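Homoaconitase large subunit (Methanocaldococcus jannaschii, PDB 4KP2) forms, with its small subunit, an iron-sulfur hydro-lyase that interconverts (R)-homocitrate and homoisocitrate through cis-homoaconitate in 2-oxosuberate biosynthesis. Local coordinates at residues A431-G434 and Y435-K439; L194-C197 and K198-R202; D69-W72 and N73-K76. One frame throughout, in Å; residues are numbered along the deposited sequence.

How the contacts relate
The three are local contacts at two helix ends and one loop, in separate parts of an aconitase-family chain. Contacts 1 and 2 both close a helix with a glycine of positive phi, on helices 424-433 and 189-200, and are partly buried; contact 3 is a surface turn leading into strand 77-80. A lysine-tyrosine hydrogen bond and an ST turn mark contact 1, a salt bridge along the helix and apolar packing on the sheet mark contact 2, and CH-pi packing on a tryptophan marks contact 3. The centres of contacts 1 and 2 lie about 24 Å apart, while contact 3 lies across the chain's centre from both.

Contact 1. Residues A431-G434 and Y435-K439; sequences AVKG and YITNK
At the glycine-terminated end of helix 424-433, K433 reaches across the turn to Y435 and T437, which follow the glycine that ends the helix. This helix follows strand 418-421, an outermost strand of a parallel five-stranded sheet in the alpha-beta-alpha sandwich. G434 breaks the helix with a positive phi of 84°, a conformation in which a CB would be jammed against the carbonyl oxygen of K433. Beyond it the chain doubles back, so that Y435 and T437 both return to the K433 side chain.

K433 starts with CG beside its own backbone N and runs extended until a bend at chi3 (65°) turns the ammonium end toward the phenol. There K433 NZ donates a hydrogen bond of 2.8 Å to Y435 OH. The aliphatic part crosses the tyrosine obliquely, with K433 CB 3.7 Å from Y435 CE1. The lysine therefore meets the tyrosine twice, by its root at the ring and by its charged end at the hydroxyl, an arrangement that should limit the swing of both.

T437 closes the group from another direction. The methyl T437 CG2 sits 3.6 Å from K433 CD, the two side chains crossing at about a right angle, and the same methyl lies over the rim of one face of the Y435 ring. T437 OG1 is also hydrogen-bonded to E311, while the backbone N of T437 bonds to the hydroxyl of S430 in the helix. I436, between them, faces away and packs on I307 and V310 of helix 307-310. The threonine also starts an ST turn: T437 OG1 accepts from K439 N at 3.2 Å, a nearly straight bond of 161°.

Contact 2. Residues L194-C197 and K198-R202; sequences LRVC and KEIGR
Two backbone bonds of the i to i+4 kind, from I200 N to V196 O at 3.2 Å and from G201 N to C197 O at 3.0 Å, close the last turn of helix 189-200, and G201, with positive phi, leaves helical geometry. This helix is the crossover of a beta-alpha-beta unit between strands 167-180 and 208-213. The second bond is skewed, its donor standing 62° out of the carbonyl plane of C197.

V196 and I200 lie side by side and point the same way; V196 CG1 touches I200 CD1 at 3.7 Å, and both side chains rest on V178 of strand 167-180. Elsewhere on the helix, R195 and E199 form a salt bridge one turn apart. Its two flat groups are turned 50° from each other, and the short approach of R195 NH1 to E199 OE1, 2.5 Å, is bent, a weak hydrogen bond.

K198 folds back along the helix, with CG beside its backbone N (chi1 -51°) and further bends beyond, while NZ is held by the carbonyl of P301. That course lays the methylene K198 CE 3.5 Å from C197 CB and 3.1 Å from L194 O.

Contact 3. Residues D69-W72 and N73-K76; sequences DSVW and NPDK
W72 and N73 are set so that N73 CB lies over one face of the W72 indole, while the asparagine amide stands steeply to the ring, their planes 70° apart. N73 CB rests 3.4 Å from the centroid of the five-membered ring of W72, only 13° off its normal: a CH-pi contact over the face. The backbone N of N73 lies over a face as well. This placing follows from the unusual first torsion of W72 (chi1 101°), well away from a staggered position; W72 also touches a crystal neighbour.

The far end of the indole meets K76. The lysine side chain crosses the tryptophan at about a right angle and touches it by its root, with K76 CB 3.5 Å from W72 CZ2, whereas its ammonium end leads away. V71 meets P74 obliquely, V71 CG2 lying 3.9 Å from P74 CG, and its side chain also packs against F102 and F106 of helix 90-106.

The turn itself is tied by N73. With its CG anti to the backbone N, N73 OD1 receives weak bonds from D75 N at 3.0 Å and K76 N at 3.4 Å, the first consistent with a weak Asx turn, and N73 O accepts from K76 N at 3.1 Å. These open the 3-10 segment 74-76, which delivers the chain to strand 77-80 of a parallel sheet.

Replacing W72 with an alanine here would probably leave N73 CB and K76 CB without the aromatic surface they share and the turn less firmly packed. The chemistry implies a division of labour: dispersion and CH-pi packing on the indole gather N73 and K76, V71 and P74 add a separate apolar contact, and N73 OD1, through weak bonds, and N73 O, through a backbone bond, probably help fix the turn.

Contact 1. Residues A431-G434 and Y435-K439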
# COMPACT_ATOMS: atom_id res chain seq x y z
N ALA A 431 -19.26 -3.95 -2.06
CA ALA A 431 -18.10 -4.78 -1.76
C ALA A 431 -18.50 -5.96 -0.88
O ALA A 431 -17.88 -7.02 -0.92
CB ALA A 431 -17.02 -3.95 -1.08
N VAL A 432 -19.55 -5.76 -0.09
CA VAL A 432 -20.05 -6.80 0.80
C VAL A 432 -20.83 -7.85 0.02
O VAL A 432 -20.61 -9.05 0.20
CB VAL A 432 -20.96 -6.21 1.89
CG1 VAL A 432 -21.64 -7.31 2.68
CG2 VAL A 432 -20.17 -5.30 2.82
N LYS A 433 -21.73 -7.40 -0.85
CA LYS A 433 -22.62 -8.31 -1.56
C LYS A 433 -22.05 -8.77 -2.91
O LYS A 433 -22.59 -9.68 -3.54
CB LYS A 433 -23.99 -7.67 -1.75
CG LYS A 433 -24.63 -7.21 -0.45
CD LYS A 433 -26.08 -6.83 -0.65
CE LYS A 433 -26.92 -8.04 -1.03
NZ LYS A 433 -28.34 -7.68 -1.25
N GLY A 434 -20.97 -8.13 -3.34
CA GLY A 434 -20.29 -8.54 -4.56
C GLY A 434 -20.88 -7.96 -5.83
O GLY A 434 -20.43 -8.27 -6.93
N TYR A 435 -21.90 -7.12 -5.68
CA TYR A 435 -22.52 -6.47 -6.84
C TYR A 435 -23.06 -5.10 -6.46
O TYR A 435 -23.34 -4.83 -5.29
CB TYR A 435 -23.63 -7.35 -7.43
CG TYR A 435 -24.82 -7.55 -6.51
CD1 TYR A 435 -24.82 -8.56 -5.56
CD2 TYR A 435 -25.94 -6.74 -6.61
CE1 TYR A 435 -25.91 -8.76 -4.73
CE2 TYR A 435 -27.03 -6.93 -5.78
CZ TYR A 435 -27.01 -7.93 -4.84
OH TYR A 435 -28.10 -8.12 -4.02
N ILE A 436 -23.19 -4.23 -7.46
CA ILE A 436 -23.69 -2.88 -7.24
C ILE A 436 -25.11 -2.90 -6.69
O ILE A 436 -26.05 -3.27 -7.38
CB ILE A 436 -23.67 -2.05 -8.54
CG1 ILE A 436 -22.25 -1.96 -9.09
CG2 ILE A 436 -24.23 -0.66 -8.28
CD1 ILE A 436 -22.13 -1.12 -10.35
N THR A 437 -25.25 -2.51 -5.43
CA THR A 437 -26.55 -2.52 -4.77
C THR A 437 -26.67 -1.37 -3.78
O THR A 437 -25.73 -0.59 -3.60
CB THR A 437 -26.81 -3.85 -4.04
OG1 THR A 437 -28.06 -3.77 -3.34
CG2 THR A 437 -25.70 -4.13 -3.05
N ASN A 438 -27.82 -1.28 -3.13
CA ASN A 438 -28.08 -0.20 -2.19
C ASN A 438 -28.51 -0.71 -0.82
O ASN A 438 -28.50 0.03 0.16
CB ASN A 438 -29.15 0.74 -2.76
CG ASN A 438 -29.14 2.10 -2.10
OD1 ASN A 438 -28.12 2.52 -1.55
ND2 ASN A 438 -30.26 2.80 -2.16
N LYS A 439 -28.89 -1.98 -0.77
CA LYS A 439 -29.35 -2.60 0.47
C LYS A 439 -28.37 -3.65 0.97
O LYS A 439 -28.18 -3.81 2.18
CB LYS A 439 -30.74 -3.21 0.27
CG LYS A 439 -31.80 -2.21 -0.16
CD LYS A 439 -33.11 -2.91 -0.50
CE LYS A 439 -32.95 -3.84 -1.69
NZ LYS A 439 -34.24 -4.48 -2.07

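Contact 2. Residues L194-C197 and K198-R202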
# COMPACT_ATOMS: atom_id res chain seq x y z
N LEU A 194 -22.86 14.04 -8.78
CA LEU A 194 -23.08 13.17 -9.93
C LEU A 194 -24.37 13.55 -10.64
O LEU A 194 -24.49 13.38 -11.85
CB LEU A 194 -23.14 11.70 -9.50
CG LEU A 194 -21.80 10.99 -9.30
CD1 LEU A 194 -22.02 9.56 -8.83
CD2 LEU A 194 -20.98 11.02 -10.58
N ARG A 195 -25.33 14.07 -9.89
CA ARG A 195 -26.59 14.52 -10.47
C ARG A 195 -26.37 15.80 -11.25
O ARG A 195 -27.05 16.07 -12.24
CB ARG A 195 -27.64 14.74 -9.38
CG ARG A 195 -29.03 15.00 -9.91
CD ARG A 195 -29.57 13.79 -10.65
NE ARG A 195 -30.89 14.03 -11.22
CZ ARG A 195 -31.10 14.52 -12.43
NH1 ARG A 195 -30.07 14.82 -13.21
NH2 ARG A 195 -32.33 14.70 -12.87
N VAL A 196 -25.40 16.60 -10.80
CA VAL A 196 -25.07 17.86 -11.44
C VAL A 196 -24.42 17.62 -12.80
O VAL A 196 -24.65 18.37 -13.76
CB VAL A 196 -24.14 18.71 -10.56
CG1 VAL A 196 -23.77 20.01 -11.25
CG2 VAL A 196 -24.79 18.99 -9.22
N CYS A 197 -23.62 16.56 -12.89
CA CYS A 197 -22.86 16.27 -14.11
C CYS A 197 -23.74 15.82 -15.27
O CYS A 197 -23.27 15.74 -16.41
CB CYS A 197 -21.78 15.23 -13.82
SG CYS A 197 -20.51 15.74 -12.63
N LYS A 198 -25.01 15.51 -15.00
CA LYS A 198 -25.92 15.05 -16.05
C LYS A 198 -26.70 16.21 -16.65
O LYS A 198 -26.80 16.33 -17.87
CB LYS A 198 -26.90 14.02 -15.50
CG LYS A 198 -26.25 12.89 -14.76
CD LYS A 198 -25.06 12.32 -15.52
CE LYS A 198 -23.79 12.47 -14.69
NZ LYS A 198 -23.02 11.20 -14.56
N GLU A 199 -27.26 17.04 -15.78
CA GLU A 199 -28.02 18.20 -16.22
C GLU A 199 -27.13 19.13 -17.03
O GLU A 199 -27.59 19.81 -17.94
CB GLU A 199 -28.59 18.95 -15.01
CG GLU A 199 -30.07 19.27 -15.11
CD GLU A 199 -30.95 18.05 -14.91
OE1 GLU A 199 -30.45 17.03 -14.38
OE2 GLU A 199 -32.15 18.10 -15.27
N ILE A 200 -25.85 19.14 -16.68
CA ILE A 200 -24.87 19.98 -17.36
C ILE A 200 -24.18 19.24 -18.50
O ILE A 200 -24.20 19.69 -19.65
CB ILE A 200 -23.81 20.50 -16.38
CG1 ILE A 200 -24.46 21.36 -15.30
CG2 ILE A 200 -22.75 21.30 -17.13
CD1 ILE A 200 -23.47 21.99 -14.34
N GLY A 201 -23.59 18.10 -18.19
CA GLY A 201 -22.87 17.31 -19.18
C GLY A 201 -21.38 17.33 -18.94
O GLY A 201 -20.88 18.15 -18.17
N ARG A 202 -20.66 16.43 -19.61
CA ARG A 202 -19.21 16.34 -19.44
C ARG A 202 -18.49 17.47 -20.17
O ARG A 202 -17.28 17.66 -20.00
CB ARG A 202 -18.70 14.99 -19.93
CG ARG A 202 -19.03 14.68 -21.39
CD ARG A 202 -18.33 13.40 -21.85
NE ARG A 202 -18.85 12.92 -23.12
CZ ARG A 202 -19.68 11.89 -23.26
NH1 ARG A 202 -20.10 11.53 -24.46
NH2 ARG A 202 -20.07 11.21 -22.19

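Contact 3. Residues D69-W72 and N73-K76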
# COMPACT_ATOMS: atom_id res chain seq x y z
N ASP A 69 16.07 30.67 -13.27
CA ASP A 69 17.12 30.13 -12.43
C ASP A 69 16.78 30.32 -10.96
O ASP A 69 17.63 30.14 -10.08
CB ASP A 69 18.46 30.81 -12.76
CG ASP A 69 18.35 32.32 -12.80
OD1 ASP A 69 17.26 32.84 -13.12
OD2 ASP A 69 19.37 32.99 -12.50
N SER A 70 15.53 30.70 -10.70
CA SER A 70 15.08 30.94 -9.34
C SER A 70 13.56 30.90 -9.25
O SER A 70 12.86 31.22 -10.22
CB SER A 70 15.58 32.29 -8.84
OG SER A 70 15.06 33.35 -9.63
N VAL A 71 13.05 30.52 -8.09
CA VAL A 71 11.61 30.58 -7.83
C VAL A 71 11.29 31.92 -7.19
O VAL A 71 12.14 32.54 -6.55
CB VAL A 71 11.14 29.44 -6.91
CG1 VAL A 71 11.32 28.09 -7.59
CG2 VAL A 71 11.89 29.47 -5.58
N TRP A 72 10.06 32.39 -7.39
CA TRP A 72 9.68 33.71 -6.91
C TRP A 72 9.44 33.74 -5.40
O TRP A 72 9.85 34.67 -4.73
CB TRP A 72 8.46 34.25 -7.68
CG TRP A 72 7.16 34.12 -6.95
CD1 TRP A 72 6.52 35.10 -6.25
CD2 TRP A 72 6.34 32.96 -6.85
NE1 TRP A 72 5.35 34.62 -5.72
CE2 TRP A 72 5.21 33.30 -6.08
CE3 TRP A 72 6.44 31.65 -7.35
CZ2 TRP A 72 4.20 32.39 -5.78
CZ3 TRP A 72 5.43 30.75 -7.05
CH2 TRP A 72 4.33 31.13 -6.28
N ASN A 73 8.80 32.70 -4.88
CA ASN A 73 8.48 32.65 -3.46
C ASN A 73 8.28 31.22 -2.98
O ASN A 73 7.22 30.63 -3.19
CB ASN A 73 7.23 33.48 -3.16
CG ASN A 73 7.07 33.79 -1.68
OD1 ASN A 73 7.41 32.98 -0.82
ND2 ASN A 73 6.53 34.97 -1.38
N PRO A 74 9.31 30.65 -2.32
CA PRO A 74 9.28 29.28 -1.80
C PRO A 74 8.15 29.06 -0.80
O PRO A 74 7.59 27.96 -0.74
CB PRO A 74 10.63 29.15 -1.09
CG PRO A 74 11.51 30.15 -1.76
CD PRO A 74 10.61 31.30 -2.09
N ASP A 75 7.84 30.08 -0.01
CA ASP A 75 6.78 29.98 0.99
C ASP A 75 5.41 29.80 0.35
O ASP A 75 4.50 29.22 0.96
CB ASP A 75 6.78 31.21 1.90
CG ASP A 75 8.04 31.33 2.72
OD1 ASP A 75 9.06 30.72 2.34
OD2 ASP A 75 8.01 32.04 3.75
N LYS A 76 5.26 30.29 -0.87
CA LYS A 76 4.00 30.18 -1.60
C LYS A 76 3.95 28.90 -2.44
O LYS A 76 2.97 28.66 -3.14
CB LYS A 76 3.79 31.40 -2.50
CG LYS A 76 2.97 32.52 -1.87
CD LYS A 76 3.72 33.22 -0.76
CE LYS A 76 2.93 34.42 -0.24
NZ LYS A 76 2.65 35.40 -1.32